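Local atomic coordinates of PcaV transcriptional regulator (Streptomyces coelicolor, PDB entry 4G9Y), a protein that binds 3,4-dihydroxybenzoate and probably regulates transcription as a MarR-family DNA-binding protein with a winged helix-turn-helix. Residues A[20-33]-A[109-121]. Numbering follows the deposited sequence.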
ATOM      1  N   LEU A  20      -6.434  -5.257  -3.156  1.00 21.75           N
ATOM      2  CA  LEU A  20      -7.057  -5.652  -1.901  1.00 15.91           C
ATOM      3  C   LEU A  20      -6.810  -4.603  -0.845  1.00 18.66           C
ATOM      4  O   LEU A  20      -7.698  -4.238  -0.079  1.00 18.40           O
ATOM      5  CB  LEU A  20      -6.483  -6.988  -1.417  1.00 15.73           C
ATOM      6  CG  LEU A  20      -7.084  -7.500  -0.103  1.00 16.02           C
ATOM      7  CD1 LEU A  20      -8.569  -7.818  -0.278  1.00 17.94           C
ATOM      8  CD2 LEU A  20      -6.328  -8.733   0.371  1.00 17.28           C
ATOM      9  N   GLN A  21      -5.583  -4.110  -0.790  1.00 17.36           N
ATOM     10  CA  GLN A  21      -5.273  -3.081   0.186  1.00 15.65           C
ATOM     11  C   GLN A  21      -6.010  -1.780  -0.130  1.00 16.70           C
ATOM     12  O   GLN A  21      -6.541  -1.126   0.761  1.00 16.52           O
ATOM     13  CB  GLN A  21      -3.756  -2.850   0.234  1.00 18.59           C
ATOM     14  CG  GLN A  21      -3.314  -1.984   1.401  1.00 30.77           C
ATOM     15  CD  GLN A  21      -3.379  -0.505   1.086  1.00 50.54           C
ATOM     16  OE1 GLN A  21      -3.296  -0.100  -0.079  1.00 52.34           O
ATOM     17  NE2 GLN A  21      -3.526   0.316   2.124  1.00 60.69           N
ATOM     18  N   GLN A  22      -6.046  -1.402  -1.404  1.00 17.08           N
ATOM     19  CA  GLN A  22      -6.775  -0.206  -1.814  1.00 22.59           C
ATOM     20  C   GLN A  22      -8.274  -0.312  -1.556  1.00 21.38           C
ATOM     21  O   GLN A  22      -8.920   0.668  -1.197  1.00 20.93           O
ATOM     22  CB  GLN A  22      -6.530   0.075  -3.296  1.00 26.76           C
ATOM     23  CG  GLN A  22      -5.094   0.491  -3.570  1.00 38.33           C
ATOM     24  CD  GLN A  22      -4.817   0.769  -5.043  1.00 51.14           C
ATOM     25  OE1 GLN A  22      -5.710   0.667  -5.895  1.00 55.62           O
ATOM     26  NE2 GLN A  22      -3.571   1.130  -5.347  1.00 44.98           N
ATOM     27  N   ALA A  23      -8.829  -1.499  -1.763  1.00 19.20           N
ATOM     28  CA  ALA A  23     -10.239  -1.717  -1.482  1.00 17.02           C
ATOM     29  C   ALA A  23     -10.534  -1.509   0.004  1.00 21.56           C
ATOM     30  O   ALA A  23     -11.561  -0.944   0.362  1.00 21.46           O
ATOM     31  CB  ALA A  23     -10.651  -3.120  -1.923  1.00 18.04           C
ATOM     32  N   HIS A  24      -9.634  -1.948   0.875  1.00 18.46           N
ATOM     33  CA  HIS A  24      -9.850  -1.735   2.308  1.00 15.10           C
ATOM     34  C   HIS A  24      -9.756  -0.243   2.659  1.00 19.38           C
ATOM     35  O   HIS A  24     -10.537   0.279   3.460  1.00 18.55           O
ATOM     36  CB  HIS A  24      -8.846  -2.537   3.137  1.00 19.85           C
ATOM     37  CG  HIS A  24      -9.159  -2.536   4.595  1.00 22.26           C
ATOM     38  ND1 HIS A  24      -8.695  -1.565   5.452  1.00 20.56           N
ATOM     39  CD2 HIS A  24      -9.935  -3.358   5.340  1.00 19.84           C
ATOM     40  CE1 HIS A  24      -9.159  -1.799   6.668  1.00 24.56           C
ATOM     41  NE2 HIS A  24      -9.909  -2.884   6.627  1.00 19.47           N
ATOM     42  N   TYR A  25      -8.798   0.444   2.045  1.00 16.92           N
ATOM     43  CA  TYR A  25      -8.627   1.885   2.252  1.00 20.52           C
ATOM     44  C   TYR A  25      -9.867   2.641   1.783  1.00 22.47           C
ATOM     45  O   TYR A  25     -10.323   3.581   2.442  1.00 22.77           O
ATOM     46  CB  TYR A  25      -7.377   2.376   1.503  1.00 18.56           C
ATOM     47  CG  TYR A  25      -7.117   3.864   1.592  1.00 28.25           C
ATOM     48  CD1 TYR A  25      -7.519   4.724   0.578  1.00 32.71           C
ATOM     49  CD2 TYR A  25      -6.449   4.407   2.690  1.00 32.52           C
ATOM     50  CE1 TYR A  25      -7.270   6.089   0.659  1.00 36.91           C
ATOM     51  CE2 TYR A  25      -6.196   5.759   2.779  1.00 34.85           C
ATOM     52  CZ  TYR A  25      -6.610   6.598   1.764  1.00 38.54           C
ATOM     53  OH  TYR A  25      -6.356   7.945   1.853  1.00 40.71           O
ATOM     54  N   LEU A  26     -10.424   2.220   0.653  1.00 24.54           N
ATOM     55  CA  LEU A  26     -11.666   2.816   0.149  1.00 21.35           C
ATOM     56  C   LEU A  26     -12.816   2.641   1.143  1.00 25.75           C
ATOM     57  O   LEU A  26     -13.564   3.579   1.407  1.00 25.92           O
ATOM     58  CB  LEU A  26     -12.042   2.221  -1.218  1.00 19.99           C
ATOM     59  CG  LEU A  26     -13.419   2.603  -1.772  1.00 33.67           C
ATOM     60  CD1 LEU A  26     -13.457   4.066  -2.174  1.00 40.87           C
ATOM     61  CD2 LEU A  26     -13.823   1.704  -2.940  1.00 34.04           C
ATOM     62  N   LEU A  27     -12.953   1.447   1.713  1.00 22.60           N
ATOM     63  CA  LEU A  27     -14.045   1.208   2.657  1.00 21.83           C
ATOM     64  C   LEU A  27     -13.846   1.962   3.966  1.00 24.60           C
ATOM     65  O   LEU A  27     -14.811   2.390   4.593  1.00 26.50           O
ATOM     66  CB  LEU A  27     -14.220  -0.283   2.942  1.00 24.14           C
ATOM     67  CG  LEU A  27     -15.058  -1.099   1.955  1.00 31.31           C
ATOM     68  CD1 LEU A  27     -15.488  -2.387   2.633  1.00 29.62           C
ATOM     69  CD2 LEU A  27     -16.278  -0.318   1.468  1.00 26.27           C
ATOM     70  N   TRP A  28     -12.595   2.123   4.385  1.00 20.91           N
ATOM     71  CA  TRP A  28     -12.328   2.947   5.562  1.00 21.93           C
ATOM     72  C   TRP A  28     -12.864   4.347   5.335  1.00 26.07           C
ATOM     73  O   TRP A  28     -13.523   4.933   6.198  1.00 25.44           O
ATOM     74  CB  TRP A  28     -10.836   3.024   5.885  1.00 21.93           C
ATOM     75  CG  TRP A  28     -10.540   3.902   7.119  1.00 22.18           C
ATOM     76  CD1 TRP A  28     -10.477   5.275   7.173  1.00 27.03           C
ATOM     77  CD2 TRP A  28     -10.280   3.439   8.452  1.00 20.56           C
ATOM     78  NE1 TRP A  28     -10.189   5.686   8.462  1.00 25.63           N
ATOM     79  CE2 TRP A  28     -10.065   4.576   9.260  1.00 23.70           C
ATOM     80  CE3 TRP A  28     -10.186   2.160   9.035  1.00 19.50           C
ATOM     81  CZ2 TRP A  28      -9.781   4.479  10.617  1.00 19.10           C
ATOM     82  CZ3 TRP A  28      -9.905   2.071  10.386  1.00 17.43           C
ATOM     83  CH2 TRP A  28      -9.707   3.221  11.162  1.00 17.05           C
ATOM     84  N   ASN A  29     -12.579   4.892   4.164  1.00 26.05           N
ATOM     85  CA  ASN A  29     -12.975   6.252   3.872  1.00 25.35           C
ATOM     86  C   ASN A  29     -14.483   6.415   3.679  1.00 31.56           C
ATOM     87  O   ASN A  29     -15.046   7.452   4.020  1.00 39.14           O
ATOM     88  CB  ASN A  29     -12.162   6.824   2.698  1.00 28.76           C
ATOM     89  CG  ASN A  29     -10.770   7.244   3.127  1.00 38.84           C
ATOM     90  OD1 ASN A  29     -10.573   8.357   3.610  1.00 46.46           O
ATOM     91  ND2 ASN A  29      -9.807   6.336   3.013  1.00 35.71           N
ATOM     92  N   THR A  30     -15.153   5.388   3.177  1.00 31.53           N
ATOM     93  CA  THR A  30     -16.588   5.522   2.956  1.00 35.60           C
ATOM     94  C   THR A  30     -17.423   5.056   4.156  1.00 32.58           C
ATOM     95  O   THR A  30     -18.524   5.530   4.359  1.00 28.42           O
ATOM     96  CB  THR A  30     -17.046   4.792   1.684  1.00 35.30           C
ATOM     97  OG1 THR A  30     -16.753   3.409   1.814  1.00 31.41           O
ATOM     98  CG2 THR A  30     -16.327   5.331   0.443  1.00 40.87           C
ATOM     99  N   MET A  31     -16.901   4.147   4.967  1.00 25.73           N
ATOM    100  CA  MET A  31     -17.706   3.585   6.050  1.00 26.88           C
ATOM    101  C   MET A  31     -17.218   3.939   7.461  1.00 29.95           C
ATOM    102  O   MET A  31     -17.929   3.724   8.448  1.00 28.39           O
ATOM    103  CB  MET A  31     -17.791   2.061   5.921  1.00 23.31           C
ATOM    104  CG  MET A  31     -18.575   1.582   4.710  1.00 29.29           C
ATOM    105  SD  MET A  31     -18.651  -0.215   4.755  1.00 36.36           S
ATOM    106  CE  MET A  31     -19.645  -0.477   6.239  1.00 34.56           C
ATOM    107  N   VAL A  32     -15.995   4.428   7.573  1.00 23.26           N
ATOM    108  CA  VAL A  32     -15.471   4.743   8.897  1.00 23.26           C
ATOM    109  C   VAL A  32     -15.352   6.241   9.062  1.00 29.84           C
ATOM    110  O   VAL A  32     -16.089   6.835   9.836  1.00 26.82           O
ATOM    111  CB  VAL A  32     -14.128   4.070   9.178  1.00 21.58           C
ATOM    112  CG1 VAL A  32     -13.610   4.485  10.545  1.00 17.65           C
ATOM    113  CG2 VAL A  32     -14.272   2.523   9.090  1.00 17.03           C
ATOM    114  N   SER A  33     -14.440   6.850   8.311  1.00 24.88           N
ATOM    115  CA  SER A  33     -14.222   8.282   8.391  1.00 29.33           C
ATOM    116  C   SER A  33     -13.387   8.806   7.234  1.00 30.95           C
ATOM    117  O   SER A  33     -12.375   8.215   6.857  1.00 33.04           O
ATOM    118  CB  SER A  33     -13.517   8.642   9.698  1.00 28.72           C
ATOM    119  OG  SER A  33     -13.262  10.037   9.732  1.00 27.45           O
ATOM    120  N   LEU A 109     -15.876   5.511  16.364  1.00 20.97           N
ATOM    121  CA  LEU A 109     -15.144   4.937  15.234  1.00 20.52           C
ATOM    122  C   LEU A 109     -14.980   3.427  15.387  1.00 24.69           C
ATOM    123  O   LEU A 109     -15.088   2.701  14.411  1.00 23.09           O
ATOM    124  CB  LEU A 109     -13.786   5.613  15.045  1.00 20.21           C
ATOM    125  CG  LEU A 109     -13.902   7.080  14.602  1.00 25.99           C
ATOM    126  CD1 LEU A 109     -12.547   7.705  14.424  1.00 24.67           C
ATOM    127  CD2 LEU A 109     -14.726   7.233  13.332  1.00 30.90           C
ATOM    128  N   GLY A 110     -14.725   2.964  16.612  1.00 22.94           N
ATOM    129  CA  GLY A 110     -14.601   1.540  16.882  1.00 23.58           C
ATOM    130  C   GLY A 110     -15.802   0.732  16.397  1.00 27.41           C
ATOM    131  O   GLY A 110     -15.660  -0.327  15.770  1.00 25.96           O
ATOM    132  N   VAL A 111     -16.992   1.236  16.688  1.00 27.13           N
ATOM    133  CA  VAL A 111     -18.213   0.599  16.228  1.00 29.59           C
ATOM    134  C   VAL A 111     -18.246   0.567  14.693  1.00 29.66           C
ATOM    135  O   VAL A 111     -18.608  -0.437  14.095  1.00 24.35           O
ATOM    136  CB  VAL A 111     -19.448   1.321  16.783  1.00 31.23           C
ATOM    137  CG1 VAL A 111     -20.713   0.876  16.057  1.00 34.65           C
ATOM    138  CG2 VAL A 111     -19.574   1.078  18.293  1.00 32.27           C
ATOM    139  N   ARG A 112     -17.843   1.662  14.059  1.00 25.20           N
ATOM    140  CA  ARG A 112     -17.860   1.736  12.599  1.00 26.57           C
ATOM    141  C   ARG A 112     -16.808   0.815  11.985  1.00 24.86           C
ATOM    142  O   ARG A 112     -17.034   0.203  10.938  1.00 24.27           O
ATOM    143  CB  ARG A 112     -17.668   3.184  12.134  1.00 21.51           C
ATOM    144  CG  ARG A 112     -18.805   4.096  12.632  1.00 29.73           C
ATOM    145  CD  ARG A 112     -18.640   5.551  12.213  1.00 38.70           C
ATOM    146  NE  ARG A 112     -18.745   5.737  10.769  1.00 53.45           N
ATOM    147  CZ  ARG A 112     -19.889   5.919  10.116  1.00 63.01           C
ATOM    148  NH1 ARG A 112     -21.038   5.934  10.779  1.00 73.17           N
ATOM    149  NH2 ARG A 112     -19.886   6.087   8.800  1.00 62.82           N
ATOM    150  N   ILE A 113     -15.665   0.703  12.651  1.00 19.64           N
ATOM    151  CA  ILE A 113     -14.589  -0.122  12.140  1.00 20.31           C
ATOM    152  C   ILE A 113     -15.019  -1.583  12.153  1.00 27.02           C
ATOM    153  O   ILE A 113     -14.758  -2.321  11.203  1.00 24.39           O
ATOM    154  CB  ILE A 113     -13.297   0.075  12.947  1.00 19.38           C
ATOM    155  CG1 ILE A 113     -12.705   1.460  12.641  1.00 20.32           C
ATOM    156  CG2 ILE A 113     -12.275  -1.040  12.639  1.00 14.07           C
ATOM    157  CD1 ILE A 113     -11.724   1.934  13.680  1.00 19.53           C
ATOM    158  N   ALA A 114     -15.693  -1.988  13.224  1.00 25.62           N
ATOM    159  CA  ALA A 114     -16.151  -3.365  13.360  1.00 27.22           C
ATOM    160  C   ALA A 114     -17.148  -3.710  12.249  1.00 26.85           C
ATOM    161  O   ALA A 114     -17.088  -4.781  11.641  1.00 23.94           O
ATOM    162  CB  ALA A 114     -16.783  -3.586  14.740  1.00 26.39           C
ATOM    163  N   ARG A 115     -18.064  -2.790  11.984  1.00 21.79           N
ATOM    164  CA  ARG A 115     -19.048  -2.982  10.936  1.00 23.27           C
ATOM    165  C   ARG A 115     -18.370  -3.009   9.564  1.00 27.74           C
ATOM    166  O   ARG A 115     -18.716  -3.821   8.690  1.00 21.76           O
ATOM    167  CB  ARG A 115     -20.111  -1.880  11.007  1.00 34.43           C
ATOM    168  CG  ARG A 115     -21.322  -2.096  10.111  1.00 48.43           C
ATOM    169  CD  ARG A 115     -22.627  -1.989  10.900  0.50 54.91           C
ATOM    170  NE  ARG A 115     -22.785  -0.684  11.538  0.50 54.85           N
ATOM    171  CZ  ARG A 115     -22.820  -0.479  12.852  0.50 47.58           C
ATOM    172  NH1 ARG A 115     -22.716  -1.495  13.702  0.50 36.85           N
ATOM    173  NH2 ARG A 115     -22.964   0.751  13.320  0.50 49.22           N
ATOM    174  N   MET A 116     -17.399  -2.123   9.381  1.00 18.98           N
ATOM    175  CA  MET A 116     -16.722  -2.009   8.098  1.00 21.42           C
ATOM    176  C   MET A 116     -15.962  -3.281   7.750  1.00 20.09           C
ATOM    177  O   MET A 116     -16.034  -3.767   6.620  1.00 21.47           O
ATOM    178  CB  MET A 116     -15.780  -0.804   8.078  1.00 20.10           C
ATOM    179  CG  MET A 116     -15.059  -0.636   6.751  1.00 22.10           C
ATOM    180  SD  MET A 116     -13.489  -1.536   6.734  1.00 25.89           S
ATOM    181  CE  MET A 116     -12.531  -0.625   7.961  1.00 18.38           C
ATOM    182  N   ASN A 117     -15.225  -3.819   8.711  1.00 16.02           N
ATOM    183  CA  ASN A 117     -14.487  -5.056   8.475  1.00 17.90           C
ATOM    184  C   ASN A 117     -15.381  -6.275   8.242  1.00 22.27           C
ATOM    185  O   ASN A 117     -15.021  -7.176   7.497  1.00 20.41           O
ATOM    186  CB  ASN A 117     -13.491  -5.321   9.604  1.00 18.86           C
ATOM    187  CG  ASN A 117     -12.273  -4.451   9.488  1.00 22.61           C
ATOM    188  OD1 ASN A 117     -11.718  -4.277   8.392  1.00 24.87           O
ATOM    189  ND2 ASN A 117     -11.865  -3.859  10.597  1.00 20.70           N
ATOM    190  N   GLN A 118     -16.546  -6.296   8.870  1.00 25.95           N
ATOM    191  CA  GLN A 118     -17.526  -7.344   8.602  1.00 25.95           C
ATOM    192  C   GLN A 118     -18.056  -7.223   7.166  1.00 26.38           C
ATOM    193  O   GLN A 118     -18.180  -8.213   6.455  1.00 23.23           O
ATOM    194  CB  GLN A 118     -18.666  -7.273   9.627  1.00 30.12           C
ATOM    195  CG  GLN A 118     -20.005  -7.753   9.100  1.00 52.31           C
ATOM    196  CD  GLN A 118     -21.041  -7.898  10.198  1.00 71.38           C
ATOM    197  OE1 GLN A 118     -20.784  -7.567  11.358  1.00 73.05           O
ATOM    198  NE2 GLN A 118     -22.218  -8.400   9.840  1.00 80.01           N
ATOM    199  N   VAL A 119     -18.353  -6.001   6.734  1.00 15.69           N
ATOM    200  CA  VAL A 119     -18.755  -5.765   5.347  1.00 27.21           C
ATOM    201  C   VAL A 119     -17.644  -6.101   4.325  1.00 26.57           C
ATOM    202  O   VAL A 119     -17.904  -6.675   3.268  1.00 24.83           O
ATOM    203  CB  VAL A 119     -19.282  -4.315   5.169  1.00 23.84           C
ATOM    204  CG1 VAL A 119     -19.436  -3.949   3.697  1.00 27.91           C
ATOM    205  CG2 VAL A 119     -20.598  -4.141   5.914  1.00 27.42           C
ATOM    206  N   PHE A 120     -16.404  -5.753   4.645  1.00 18.95           N
ATOM    207  CA  PHE A 120     -15.252  -6.101   3.805  1.00 17.82           C
ATOM    208  C   PHE A 120     -15.136  -7.611   3.502  1.00 19.77           C
ATOM    209  O   PHE A 120     -14.835  -8.017   2.366  1.00 17.05           O
ATOM    210  CB  PHE A 120     -13.970  -5.601   4.495  1.00 17.98           C
ATOM    211  CG  PHE A 120     -12.714  -5.754   3.677  1.00 16.68           C
ATOM    212  CD1 PHE A 120     -12.535  -5.030   2.511  1.00 18.70           C
ATOM    213  CD2 PHE A 120     -11.690  -6.582   4.110  1.00 13.24           C
ATOM    214  CE1 PHE A 120     -11.357  -5.138   1.775  1.00 16.19           C
ATOM    215  CE2 PHE A 120     -10.502  -6.712   3.374  1.00 21.13           C
ATOM    216  CZ  PHE A 120     -10.333  -5.982   2.208  1.00 20.84           C
ATOM    217  N   LEU A 121     -15.357  -8.435   4.523  1.00 15.35           N
ATOM    218  CA  LEU A 121     -15.251  -9.887   4.402  1.00 16.39           C
ATOM    219  C   LEU A 121     -16.575 -10.551   3.998  1.00 18.19           C
ATOM    220  O   LEU A 121     -16.615 -11.745   3.721  1.00 19.33           O
ATOM    221  CB  LEU A 121     -14.776 -10.482   5.729  1.00 17.42           C
ATOM    222  CG  LEU A 121     -13.342 -10.084   6.116  1.00 28.53           C
ATOM    223  CD1 LEU A 121     -12.921 -10.732   7.416  1.00 33.74           C
ATOM    224  CD2 LEU A 121     -12.397 -10.455   5.009  1.00 21.86           C
TER
HETATM  225  O   HOH W   1     -19.023   1.349   9.329  1.00 36.96           O
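Met116 and Phe120, one turn apart on helix 100-121, push as knobs into two successive holes on helix 13-31. The Met116 knob goes in among His24, Leu27, Trp28 and Met31. Its chain leaves with CG anti to the backbone N (chi1 -179°), which brings CG to 3.9 Å from Leu27 CB; two further bends then turn the sulfur toward His24 and the methyl CE against Trp28 CE3 and Val32 CG2. The sulfur reaches the imidazole obliquely, SD lying 4.3 Å from the centroid of the His24 ring.

Phe120 fills the next hole, walled by Leu20, Ala23, His24 and Leu27. His24 meets it T-shaped: the imidazole edge points at the phenyl face with the planes at 90°, CD2 sitting over the ring centre. Leu27 CD1 comes to the phenyl edge, while Leu20 CD1 packs 3.6 Å from Phe120 CZ. From the second subunit, Val139 packs on both Leu20 and Phe120. Segments 20-31 and 109-121 run roughly antiparallel, at 137°, and their contact joins the N-terminal helix of the MarR fold to the long helix that follows the wing. His24 belongs to the 3,4-dihydroxybenzoate site, with no ligand bound to this chain; its NE2 donates to Asn117 OD1 (2.9 Å), in both the imidazole and the carbonyl plane, so this bond helps fix the ring's rotation.

Met31 CB packs on Met116 CG, and its bent chain carries CE to 3.8 Å from Val119 CG2. Where helix 13-31 runs out, Arg112 NE donates to Val32 O (3.0 Å), and a water donates to both Met31 O and Arg112 O. Nearby, Ile113 CD1 touches Trp28 CH2 at 3.5 Å, and the indole NE1 is held by Thr36 O.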